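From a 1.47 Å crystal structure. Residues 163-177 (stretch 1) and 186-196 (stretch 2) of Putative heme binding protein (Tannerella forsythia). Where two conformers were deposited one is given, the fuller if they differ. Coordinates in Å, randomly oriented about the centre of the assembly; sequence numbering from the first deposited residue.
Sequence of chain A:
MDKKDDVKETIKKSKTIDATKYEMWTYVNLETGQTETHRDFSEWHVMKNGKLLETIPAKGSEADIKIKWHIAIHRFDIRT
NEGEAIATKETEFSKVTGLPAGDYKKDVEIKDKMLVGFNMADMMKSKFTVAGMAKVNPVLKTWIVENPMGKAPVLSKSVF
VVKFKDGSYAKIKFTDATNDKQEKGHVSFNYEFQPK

Stretch 1 (163-177) KFKDGSYAKIKFTDA
Stretch 2 186-196: HVSFNYEFQPK

How do the two strands lie together? Residues 169-176 and 186-194 run antiparallel, their directions 145° apart, with extended backbones. Tyr169, Lys171 and Lys173 form hydrogen-bonded pairs with Gln194, Glu192 and Asn190; Ala170, Ile172 and Phe174 face Phe193, Tyr191 and Phe189 in the pairs between, with CA atoms 4.1 to 4.5 Å apart. Lys171 N to Glu192 O is 3.0 Å and Glu192 N to Lys171 O 2.9 Å. A bulge at Thr175 (phi/psi -115/-29) lets Ser188 O accept from both Thr175 N (2.9 Å) and, weakly, Asp176 N (3.4 Å), shifting the register by one.

What does Lys196, which loses the most surface, hold on to? Its CA-to-CB bond points toward stretch 1, and the chain beyond it bends (chi1 -83°, chi2 -63°, chi3 -154°, chi4 -61°), so that Lys196 NZ donates to Gly167 O at 3.0 Å. Gly167 ends a type I turn from Phe164, at phi/psi 88/-9. One water accepts from Lys196 N (3.0 Å) and lies 2.9 Å from Asp166 OD2, linking the chain terminus to the turn.

Why does Tyr169 cover so much? With chi1 62° and chi2 -90°, its ring lies against Gln194 (chi1 180°, chi2 55°), whose CB sits over one face, 3.8 Å from the centroid of the Tyr169 ring. On the same side, Lys171 NZ and Glu192 OE1 form a long salt bridge of 3.8 Å, and a water bridges the same two atoms.

What packs on the opposite side of the sheet? The end of the Phe193 side chain (chi1 177°, chi2 88°) comes nearer stretch 1: Phe193 CZ lies 3.4 Å from Ser168 CB, and Phe193 CE1 3.9 Å from Phe164 CD2. Farther along, the Phe174 (chi1 -66°) and Phe189 (chi1 49°) rings meet obliquely, planes at 58°.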

# COMPACT_ATOMS: atom_id res chain seq x y z
N LYS A 163 9.33 -9.20 -3.83
CA LYS A 163 9.37 -10.68 -3.70
C LYS A 163 8.31 -11.14 -2.73
O LYS A 163 8.23 -10.58 -1.60
CB LYS A 163 10.73 -11.15 -3.15
CG LYS A 163 11.94 -10.84 -4.00
CD LYS A 163 13.27 -10.88 -3.24
CE LYS A 163 13.77 -12.28 -2.96
NZ LYS A 163 15.24 -12.24 -2.70
N PHE A 164 7.52 -12.16 -3.11
CA PHE A 164 6.37 -12.64 -2.33
C PHE A 164 6.62 -13.97 -1.61
O PHE A 164 7.61 -14.66 -1.91
CB PHE A 164 5.13 -12.69 -3.22
CG PHE A 164 4.79 -11.35 -3.82
CD1 PHE A 164 4.39 -10.30 -2.99
CD2 PHE A 164 4.92 -11.11 -5.18
CE1 PHE A 164 4.13 -9.04 -3.52
CE2 PHE A 164 4.64 -9.86 -5.73
CZ PHE A 164 4.25 -8.82 -4.89
N LYS A 165 5.74 -14.28 -0.65
CA LYS A 165 5.95 -15.40 0.28
C LYS A 165 5.97 -16.78 -0.39
O LYS A 165 6.54 -17.72 0.18
CB LYS A 165 4.93 -15.38 1.43
CG LYS A 165 3.49 -15.68 1.04
CD LYS A 165 2.55 -15.53 2.23
CE LYS A 165 1.12 -15.84 1.82
NZ LYS A 165 0.34 -16.45 2.95
N ASP A 166 5.36 -16.88 -1.58
CA ASP A 166 5.45 -18.11 -2.41
C ASP A 166 6.63 -18.21 -3.40
O ASP A 166 6.72 -19.17 -4.17
CB ASP A 166 4.10 -18.37 -3.11
CG ASP A 166 3.82 -17.41 -4.24
OD1 ASP A 166 4.40 -16.30 -4.23
OD2 ASP A 166 2.99 -17.76 -5.13
N GLY A 167 7.56 -17.25 -3.39
CA GLY A 167 8.64 -17.20 -4.38
C GLY A 167 8.36 -16.44 -5.69
O GLY A 167 9.30 -16.22 -6.47
N SER A 168 7.11 -16.04 -5.92
CA SER A 168 6.80 -15.16 -7.04
C SER A 168 7.44 -13.79 -6.80
O SER A 168 8.02 -13.53 -5.74
CB SER A 168 5.30 -15.02 -7.22
OG SER A 168 4.69 -16.25 -7.59
N TYR A 169 7.39 -12.96 -7.82
CA TYR A 169 7.86 -11.56 -7.72
C TYR A 169 7.24 -10.69 -8.80
O TYR A 169 6.75 -11.18 -9.80
CB TYR A 169 9.39 -11.49 -7.76
CG TYR A 169 10.02 -11.99 -9.04
CD1 TYR A 169 10.38 -13.34 -9.19
CD2 TYR A 169 10.32 -11.11 -10.09
CE1 TYR A 169 10.98 -13.79 -10.35
CE2 TYR A 169 10.91 -11.57 -11.27
CZ TYR A 169 11.24 -12.90 -11.39
OH TYR A 169 11.84 -13.37 -12.55
N ALA A 170 7.19 -9.38 -8.52
CA ALA A 170 6.71 -8.40 -9.52
C ALA A 170 7.63 -7.20 -9.61
O ALA A 170 8.26 -6.78 -8.63
CB ALA A 170 5.32 -7.94 -9.18
N LYS A 171 7.70 -6.69 -10.85
CA LYS A 171 8.18 -5.34 -11.14
C LYS A 171 6.98 -4.43 -11.17
O LYS A 171 5.98 -4.72 -11.85
CB LYS A 171 8.85 -5.31 -12.52
CG LYS A 171 9.98 -6.32 -12.70
CD LYS A 171 10.45 -6.30 -14.15
CE LYS A 171 11.04 -7.62 -14.61
NZ LYS A 171 11.35 -7.49 -16.07
N ILE A 172 7.05 -3.31 -10.44
CA ILE A 172 5.92 -2.38 -10.31
C ILE A 172 6.37 -0.93 -10.59
O ILE A 172 7.38 -0.50 -10.05
CB ILE A 172 5.30 -2.45 -8.89
CG1 ILE A 172 4.86 -3.90 -8.52
CG2 ILE A 172 4.13 -1.49 -8.78
CD1 ILE A 172 4.32 -4.08 -7.10
N LYS A 173 5.64 -0.24 -11.47
CA LYS A 173 5.85 1.20 -11.71
C LYS A 173 4.53 1.91 -11.46
O LYS A 173 3.53 1.68 -12.15
CB LYS A 173 6.32 1.45 -13.16
CG LYS A 173 6.65 2.92 -13.42
CD LYS A 173 7.87 3.12 -14.30
CE LYS A 173 7.95 4.55 -14.85
NZ LYS A 173 9.35 5.07 -14.91
N PHE A 174 4.51 2.80 -10.46
CA PHE A 174 3.32 3.58 -10.14
C PHE A 174 3.20 4.72 -11.14
O PHE A 174 4.21 5.30 -11.52
CB PHE A 174 3.34 4.12 -8.70
CG PHE A 174 3.26 3.03 -7.65
CD1 PHE A 174 4.41 2.41 -7.20
CD2 PHE A 174 2.03 2.63 -7.13
CE1 PHE A 174 4.36 1.39 -6.26
CE2 PHE A 174 1.98 1.60 -6.19
CZ PHE A 174 3.15 1.00 -5.75
N THR A 175 1.99 4.96 -11.61
CA THR A 175 1.75 5.96 -12.65
C THR A 175 0.90 7.15 -12.22
O THR A 175 1.06 8.24 -12.78
CB THR A 175 1.11 5.33 -13.92
OG1 THR A 175 -0.18 4.78 -13.63
CG2 THR A 175 2.03 4.27 -14.51
N ASP A 176 -0.01 6.95 -11.26
CA ASP A 176 -0.91 8.02 -10.81
C ASP A 176 -1.28 7.86 -9.33
O ASP A 176 -1.43 6.73 -8.83
CB ASP A 176 -2.22 8.05 -11.64
CG ASP A 176 -1.97 8.13 -13.17
OD1 ASP A 176 -1.82 7.05 -13.83
OD2 ASP A 176 -1.99 9.26 -13.73
N ALA A 177 -1.45 9.01 -8.67
CA ALA A 177 -1.97 9.07 -7.28
C ALA A 177 -3.29 9.81 -7.14
O ALA A 177 -3.86 9.87 -6.03
CB ALA A 177 -0.95 9.73 -6.39
N HIS A 186 -6.61 7.67 -5.52
CA HIS A 186 -6.87 6.76 -6.63
C HIS A 186 -5.50 6.39 -7.16
O HIS A 186 -4.83 7.18 -7.86
CB HIS A 186 -7.77 7.39 -7.69
CG HIS A 186 -9.14 7.74 -7.19
ND1 HIS A 186 -10.19 6.84 -7.18
CD2 HIS A 186 -9.64 8.90 -6.72
CE1 HIS A 186 -11.26 7.43 -6.70
NE2 HIS A 186 -10.95 8.67 -6.39
N VAL A 187 -5.03 5.19 -6.78
CA VAL A 187 -3.66 4.76 -7.01
C VAL A 187 -3.60 3.85 -8.22
O VAL A 187 -4.24 2.78 -8.21
CB VAL A 187 -3.11 4.05 -5.75
CG1 VAL A 187 -1.70 3.53 -5.99
CG2 VAL A 187 -3.15 4.99 -4.55
N SER A 188 -2.86 4.25 -9.26
CA SER A 188 -2.68 3.44 -10.51
C SER A 188 -1.24 2.98 -10.67
O SER A 188 -0.31 3.73 -10.36
CB SER A 188 -3.13 4.22 -11.75
OG SER A 188 -4.50 4.54 -11.71
N PHE A 189 -1.04 1.73 -11.15
CA PHE A 189 0.29 1.21 -11.43
C PHE A 189 0.24 0.20 -12.56
O PHE A 189 -0.79 -0.45 -12.77
CB PHE A 189 0.91 0.56 -10.17
CG PHE A 189 -0.00 -0.41 -9.46
CD1 PHE A 189 -0.94 0.02 -8.55
CD2 PHE A 189 0.07 -1.78 -9.73
CE1 PHE A 189 -1.81 -0.88 -7.91
CE2 PHE A 189 -0.77 -2.69 -9.09
CZ PHE A 189 -1.71 -2.24 -8.18
N ASN A 190 1.36 0.09 -13.26
CA ASN A 190 1.61 -0.98 -14.22
C ASN A 190 2.48 -2.01 -13.53
O ASN A 190 3.30 -1.66 -12.67
CB ASN A 190 2.32 -0.42 -15.46
CG ASN A 190 1.49 0.62 -16.20
OD1 ASN A 190 0.27 0.64 -16.12
ND2 ASN A 190 2.18 1.49 -16.95
N TYR A 191 2.33 -3.30 -13.85
CA TYR A 191 3.22 -4.31 -13.30
C TYR A 191 3.52 -5.50 -14.24
O TYR A 191 2.76 -5.74 -15.17
CB TYR A 191 2.69 -4.85 -11.94
CG TYR A 191 1.41 -5.60 -12.00
CD1 TYR A 191 0.18 -4.96 -11.94
CD2 TYR A 191 1.41 -7.00 -12.13
CE1 TYR A 191 -1.02 -5.68 -11.97
CE2 TYR A 191 0.24 -7.70 -12.18
CZ TYR A 191 -0.96 -7.06 -12.09
OH TYR A 191 -2.12 -7.78 -12.13
N GLU A 192 4.59 -6.20 -13.94
CA GLU A 192 4.94 -7.48 -14.60
C GLU A 192 5.21 -8.51 -13.48
O GLU A 192 6.22 -8.42 -12.78
CB GLU A 192 6.15 -7.31 -15.55
CG GLU A 192 5.90 -6.25 -16.63
CD GLU A 192 6.93 -6.26 -17.77
OE1 GLU A 192 7.99 -6.88 -17.65
OE2 GLU A 192 6.64 -5.59 -18.81
N PHE A 193 4.30 -9.47 -13.33
CA PHE A 193 4.34 -10.49 -12.24
C PHE A 193 4.82 -11.83 -12.80
O PHE A 193 4.25 -12.28 -13.78
CB PHE A 193 2.92 -10.65 -11.67
CG PHE A 193 2.79 -11.71 -10.60
CD1 PHE A 193 3.00 -11.41 -9.26
CD2 PHE A 193 2.39 -12.99 -10.93
CE1 PHE A 193 2.86 -12.38 -8.27
CE2 PHE A 193 2.25 -13.96 -9.96
CZ PHE A 193 2.49 -13.66 -8.62
N GLN A 194 5.82 -12.43 -12.15
CA GLN A 194 6.32 -13.78 -12.49
C GLN A 194 5.73 -14.84 -11.51
O GLN A 194 6.24 -14.93 -10.39
CB GLN A 194 7.84 -13.79 -12.44
CG GLN A 194 8.46 -15.16 -12.77
CD GLN A 194 8.00 -15.71 -14.12
OE1 GLN A 194 8.35 -15.17 -15.16
NE2 GLN A 194 7.19 -16.77 -14.09
N PRO A 195 4.72 -15.65 -11.95
CA PRO A 195 4.20 -16.72 -11.08
C PRO A 195 5.19 -17.88 -10.88
O PRO A 195 6.08 -18.10 -11.71
CB PRO A 195 2.94 -17.22 -11.79
CG PRO A 195 2.70 -16.29 -12.94
CD PRO A 195 4.00 -15.64 -13.25
N LYS A 196 5.02 -18.58 -9.76
CA LYS A 196 5.74 -19.83 -9.49
C LYS A 196 4.75 -20.98 -9.57
O LYS A 196 3.54 -20.81 -9.68
CB LYS A 196 6.40 -19.81 -8.10
CG LYS A 196 7.75 -19.10 -8.04
CD LYS A 196 8.77 -19.80 -8.92
CE LYS A 196 10.19 -19.57 -8.44
NZ LYS A 196 10.53 -18.13 -8.49
OXT LYS A 196 5.16 -22.14 -9.54
O HOH W 1 2.73 -17.69 -8.06
O HOH W 2 9.14 -8.99 -16.81
O HOH W 3 -1.17 2.55 -14.83
O HOH W 4 -4.25 5.69 -14.95